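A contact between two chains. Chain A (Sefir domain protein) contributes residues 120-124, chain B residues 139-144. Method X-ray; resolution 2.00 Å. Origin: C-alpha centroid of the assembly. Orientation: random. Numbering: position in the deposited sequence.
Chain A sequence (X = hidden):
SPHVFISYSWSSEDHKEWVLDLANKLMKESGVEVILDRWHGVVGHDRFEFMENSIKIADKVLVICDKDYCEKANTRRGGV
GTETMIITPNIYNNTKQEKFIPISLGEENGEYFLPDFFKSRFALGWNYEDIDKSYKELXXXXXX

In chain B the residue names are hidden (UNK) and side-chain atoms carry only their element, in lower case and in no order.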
ATOM      1  N   SER A 120      -0.024  -7.414  -0.189  1.00 13.91           N
ATOM      2  CA  SER A 120      -0.445  -6.091  -0.620  1.00 13.85           C
ATOM      3  C   SER A 120       0.410  -5.666  -1.805  1.00 15.41           C
ATOM      4  O   SER A 120       1.640  -5.758  -1.762  1.00 15.83           O
ATOM      5  CB  SER A 120      -0.321  -5.081   0.517  1.00 14.62           C
ATOM      6  OG  SER A 120      -0.754  -3.804   0.087  1.00 18.82           O
ATOM      7  N   ARG A 121      -0.240  -5.199  -2.863  1.00  9.74           N
ATOM      8  CA  ARG A 121       0.442  -4.872  -4.106  1.00 18.96           C
ATOM      9  C   ARG A 121       0.885  -3.418  -4.185  1.00 13.82           C
ATOM     10  O   ARG A 121       1.394  -2.998  -5.231  1.00 12.47           O
ATOM     11  CB  ARG A 121      -0.479  -5.195  -5.285  1.00 15.91           C
ATOM     12  CG  ARG A 121      -0.803  -6.670  -5.474  1.00 20.71           C
ATOM     13  CD  ARG A 121       0.389  -7.394  -6.096  1.00 23.96           C
ATOM     14  NE  ARG A 121       1.372  -7.948  -5.181  1.00 29.93           N
ATOM     15  CZ  ARG A 121       2.612  -8.259  -5.550  1.00 25.02           C
ATOM     16  NH1 ARG A 121       3.002  -8.056  -6.802  1.00 21.62           N
ATOM     17  NH2 ARG A 121       3.460  -8.768  -4.674  1.00 23.91           N
ATOM     18  N   PHE A 122       0.756  -2.660  -3.097  1.00 16.33           N
ATOM     19  CA  PHE A 122       1.155  -1.259  -3.113  1.00 12.84           C
ATOM     20  C   PHE A 122       2.666  -1.123  -3.228  1.00 15.98           C
ATOM     21  O   PHE A 122       3.426  -1.897  -2.638  1.00 13.87           O
ATOM     22  CB  PHE A 122       0.671  -0.545  -1.850  1.00 14.81           C
ATOM     23  CG  PHE A 122      -0.758  -0.080  -1.926  1.00 13.24           C
ATOM     24  CD1 PHE A 122      -1.121   0.975  -2.751  1.00 14.40           C
ATOM     25  CD2 PHE A 122      -1.737  -0.700  -1.172  1.00 10.40           C
ATOM     26  CE1 PHE A 122      -2.437   1.395  -2.820  1.00 17.12           C
ATOM     27  CE2 PHE A 122      -3.051  -0.284  -1.237  1.00 11.84           C
ATOM     28  CZ  PHE A 122      -3.404   0.764  -2.061  1.00 14.72           C
ATOM     29  N   ALA A 123       3.096  -0.115  -3.979  1.00 12.63           N
ATOM     30  CA  ALA A 123       4.505   0.207  -4.112  1.00 17.23           C
ATOM     31  C   ALA A 123       4.619   1.655  -4.553  1.00 21.31           C
ATOM     32  O   ALA A 123       3.771   2.161  -5.292  1.00 17.90           O
ATOM     33  CB  ALA A 123       5.208  -0.713  -5.115  1.00  9.81           C
ATOM     34  N   LEU A 124       5.665   2.320  -4.072  1.00 20.12           N
ATOM     35  CA  LEU A 124       5.983   3.675  -4.508  1.00 16.67           C
ATOM     36  C   LEU A 124       6.724   3.598  -5.838  1.00 17.57           C
ATOM     37  O   LEU A 124       7.891   3.201  -5.884  1.00 15.78           O
ATOM     38  CB  LEU A 124       6.822   4.392  -3.455  1.00 12.34           C
ATOM     39  CG  LEU A 124       7.401   5.748  -3.865  1.00 13.78           C
ATOM     40  CD1 LEU A 124       6.310   6.699  -4.333  1.00 19.86           C
ATOM     41  CD2 LEU A 124       8.215   6.357  -2.730  1.00 10.53           C
TER
ATOM     42  N   UNK B 139      -6.406  -2.128 -11.253  1.00 13.15           N
ATOM     43  CA  UNK B 139      -6.434  -3.526 -11.680  1.00 12.73           C
ATOM     44  C   UNK B 139      -5.247  -4.299 -11.119  1.00 16.41           C
ATOM     45  O   UNK B 139      -5.392  -5.448 -10.688  1.00 16.93           O
ATOM     46  o   UNK B 139      -8.287  -4.178 -15.958  1.00 22.15           O
ATOM     47  c   UNK B 139      -7.594  -3.303 -15.402  1.00 23.44           C
ATOM     48  c   UNK B 139      -7.694  -3.145 -13.896  1.00 22.78           C
ATOM     49  o   UNK B 139      -6.805  -2.562 -16.026  1.00 27.02           O
ATOM     50  c   UNK B 139      -6.433  -3.620 -13.204  1.00 17.46           C
ATOM     51  N   UNK B 140      -4.063  -3.682 -11.117  1.00 17.30           N
ATOM     52  CA  UNK B 140      -2.887  -4.358 -10.580  1.00 16.87           C
ATOM     53  C   UNK B 140      -3.027  -4.592  -9.081  1.00 16.85           C
ATOM     54  O   UNK B 140      -2.691  -5.672  -8.583  1.00 21.16           O
ATOM     55  c   UNK B 140      -1.626  -3.545 -10.877  1.00 21.76           C
ATOM     56  c   UNK B 140      -0.331  -4.268 -10.523  1.00 23.62           C
ATOM     57  c   UNK B 140       0.871  -3.332 -10.556  1.00 27.43           C
ATOM     58  n   UNK B 140       0.786  -2.295  -9.528  1.00 28.50           N
ATOM     59  n   UNK B 140       1.799  -3.575  -7.910  1.00 23.25           N
ATOM     60  c   UNK B 140       1.234  -2.436  -8.285  1.00 21.20           C
ATOM     61  n   UNK B 140       1.119  -1.441  -7.414  1.00 18.55           N
ATOM     62  N   UNK B 141      -3.522  -3.591  -8.350  1.00 14.94           N
ATOM     63  CA  UNK B 141      -3.704  -3.740  -6.910  1.00 12.73           C
ATOM     64  C   UNK B 141      -4.737  -4.811  -6.584  1.00 17.02           C
ATOM     65  O   UNK B 141      -4.648  -5.465  -5.538  1.00 15.14           O
ATOM     66  c   UNK B 141      -4.110  -2.395  -6.301  1.00 17.21           C
ATOM     67  c   UNK B 141      -3.051  -1.286  -6.354  1.00 15.99           C
ATOM     68  c   UNK B 141      -1.906  -1.585  -5.398  1.00 14.54           C
ATOM     69  c   UNK B 141      -3.659   0.081  -6.051  1.00 17.44           C
ATOM     70  N   UNK B 142      -5.715  -5.014  -7.469  1.00 13.91           N
ATOM     71  CA  UNK B 142      -6.745  -6.022  -7.236  1.00 19.24           C
ATOM     72  C   UNK B 142      -6.248  -7.414  -7.610  1.00 19.52           C
ATOM     73  O   UNK B 142      -6.370  -8.363  -6.828  1.00 18.08           O
ATOM     74  c   UNK B 142      -9.866  -3.917  -8.248  1.00 17.79           C
ATOM     75  c   UNK B 142      -8.711  -4.439  -7.412  1.00 15.92           C
ATOM     76  c   UNK B 142      -8.959  -6.860  -8.081  1.00 20.87           C
ATOM     77  c   UNK B 142      -8.021  -5.663  -8.020  1.00 17.52           C
ATOM     78  N   UNK B 143      -5.665  -7.551  -8.802  1.00 19.79           N
ATOM     79  CA  UNK B 143      -5.392  -8.853  -9.405  1.00 24.11           C
ATOM     80  C   UNK B 143      -4.058  -9.442  -8.974  1.00 32.29           C
ATOM     81  O   UNK B 143      -4.000 -10.583  -8.505  1.00 43.27           O
ATOM     82  c   UNK B 143      -5.392  -8.734 -10.932  1.00 25.89           C
ATOM     83  c   UNK B 143      -6.885 -11.575 -11.662  1.00 30.34           C
ATOM     84  c   UNK B 143      -7.273 -10.253 -11.901  1.00 33.03           C
ATOM     85  c   UNK B 143      -8.921 -12.325 -12.743  1.00 34.64           C
ATOM     86  c   UNK B 143      -8.493 -10.011 -12.562  1.00 37.58           C
ATOM     87  c   UNK B 143      -6.694  -8.979 -11.602  1.00 30.65           C
ATOM     88  c   UNK B 143      -7.714 -12.596 -12.086  1.00 30.52           C
ATOM     89  c   UNK B 143      -7.549  -8.042 -12.100  1.00 29.35           C
ATOM     90  c   UNK B 143      -9.328 -11.042 -12.990  1.00 30.35           C
ATOM     91  n   UNK B 143      -8.639  -8.653 -12.672  1.00 26.71           N
ATOM     92  N   UNK B 144      -2.990  -8.675  -9.145  1.00 30.27           N
ATOM     93  CA  UNK B 144      -1.630  -9.186  -9.092  1.00 36.39           C
ATOM     94  C   UNK B 144      -1.332  -9.909  -7.778  1.00 40.32           C
ATOM     95  O   UNK B 144      -0.610 -10.903  -7.767  1.00 38.78           O
ATOM     96  OXT UNK B 144      -1.820  -9.544  -6.708  1.00 40.17           O
ATOM     97  c   UNK B 144      -0.658  -8.029  -9.318  1.00 34.09           C
ATOM     98  c   UNK B 144       0.766  -8.419  -9.621  1.00 40.32           C
ATOM     99  o   UNK B 144       1.973  -6.520  -8.867  1.00 35.17           O
ATOM    100  c   UNK B 144       1.631  -7.201  -9.855  1.00 39.83           C
ATOM    101  o   UNK B 144       1.961  -6.915 -11.025  1.00 49.43           O
TER
HETATM  102  O   HOH W   1      -3.214  -5.123  -3.244  1.00 15.07           O

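Position 139 of chain B lies in a helix that begins earlier in the chain. Its side chain is an unbranched run of three carbons, the third carrying two oxygens, and it is out of reach of the chain A stretch. A carboxylate on a two-methylene stem is glutamate, Glu B139.

At position 140, three carbons lead to a nitrogen and then to a carbon bearing two further nitrogens, a planar guanidinium. The CA-to-CB bond points sideways, yet the long side chain, t at chi1 and chi2 but p at chi3, brings its end to the backbone of Arg A121. The residue is an arginine. In Arg B140, both terminal nitrogens donate to one carbonyl: NH2 lies 2.7 Å and NH1 2.8 Å from Arg A121 O. The oxygen sits at the guanidinium edge, near its plane, where both N-H groups can reach it.

Position 141 has four carbons, forked at the second, and reaches the Arg A121 backbone and the ring of Phe A122. The fork one carbon beyond CB identifies Leu B141. Its CD2 lies over one face of the Phe A122 ring, 3.9 Å from the centroid and 17° off the normal, a CH-pi contact, while CD1 packs 3.7 Å from Phe A122 CE1.

Four carbons also make up the side chain at 142, but here the fork is at the first and one arm is two carbons long. Its CA-to-CB bond points away and it makes no contact with the stretch; this is isoleucine, Ile B142.

Position 143 carries one carbon followed by fused five- and six-membered rings holding eight carbons and one nitrogen, an indole. The CA-to-CB bond points away and the indole makes no contact with the stretch; the residue is Trp B143, and it is exposed. Its backbone N bonds to Glu B139 O at 2.8 Å, a helical turn back.

The last position, 144, has three side-chain carbons, the third with two oxygens, and a second carboxylate formed by O and OXT at the chain terminus. Its CA-to-CB bond points toward the stretch, and one side-chain carboxylate oxygen meets the Arg A121 guanidinium. The residue is Glu B144; OE1 accepts a hydrogen bond from Arg A121 NH1 at 2.8 Å, within a salt bridge.

The contact centres on Arg A121, whose carbonyl and guanidinium are both engaged. Glu B144 OE1 also forms a salt bridge with Arg B140 NH1, at 3.1 Å, so one carboxylate oxygen links arginines from both chains. A water extends the polar network, accepting from Arg A121 N at 3.0 Å and donating to Leu B141 O at 2.7 Å. Beside these bonds, Leu B141 supplies the apolar packing against Phe A122.

Chain B, residues 139-144: ERLIWE
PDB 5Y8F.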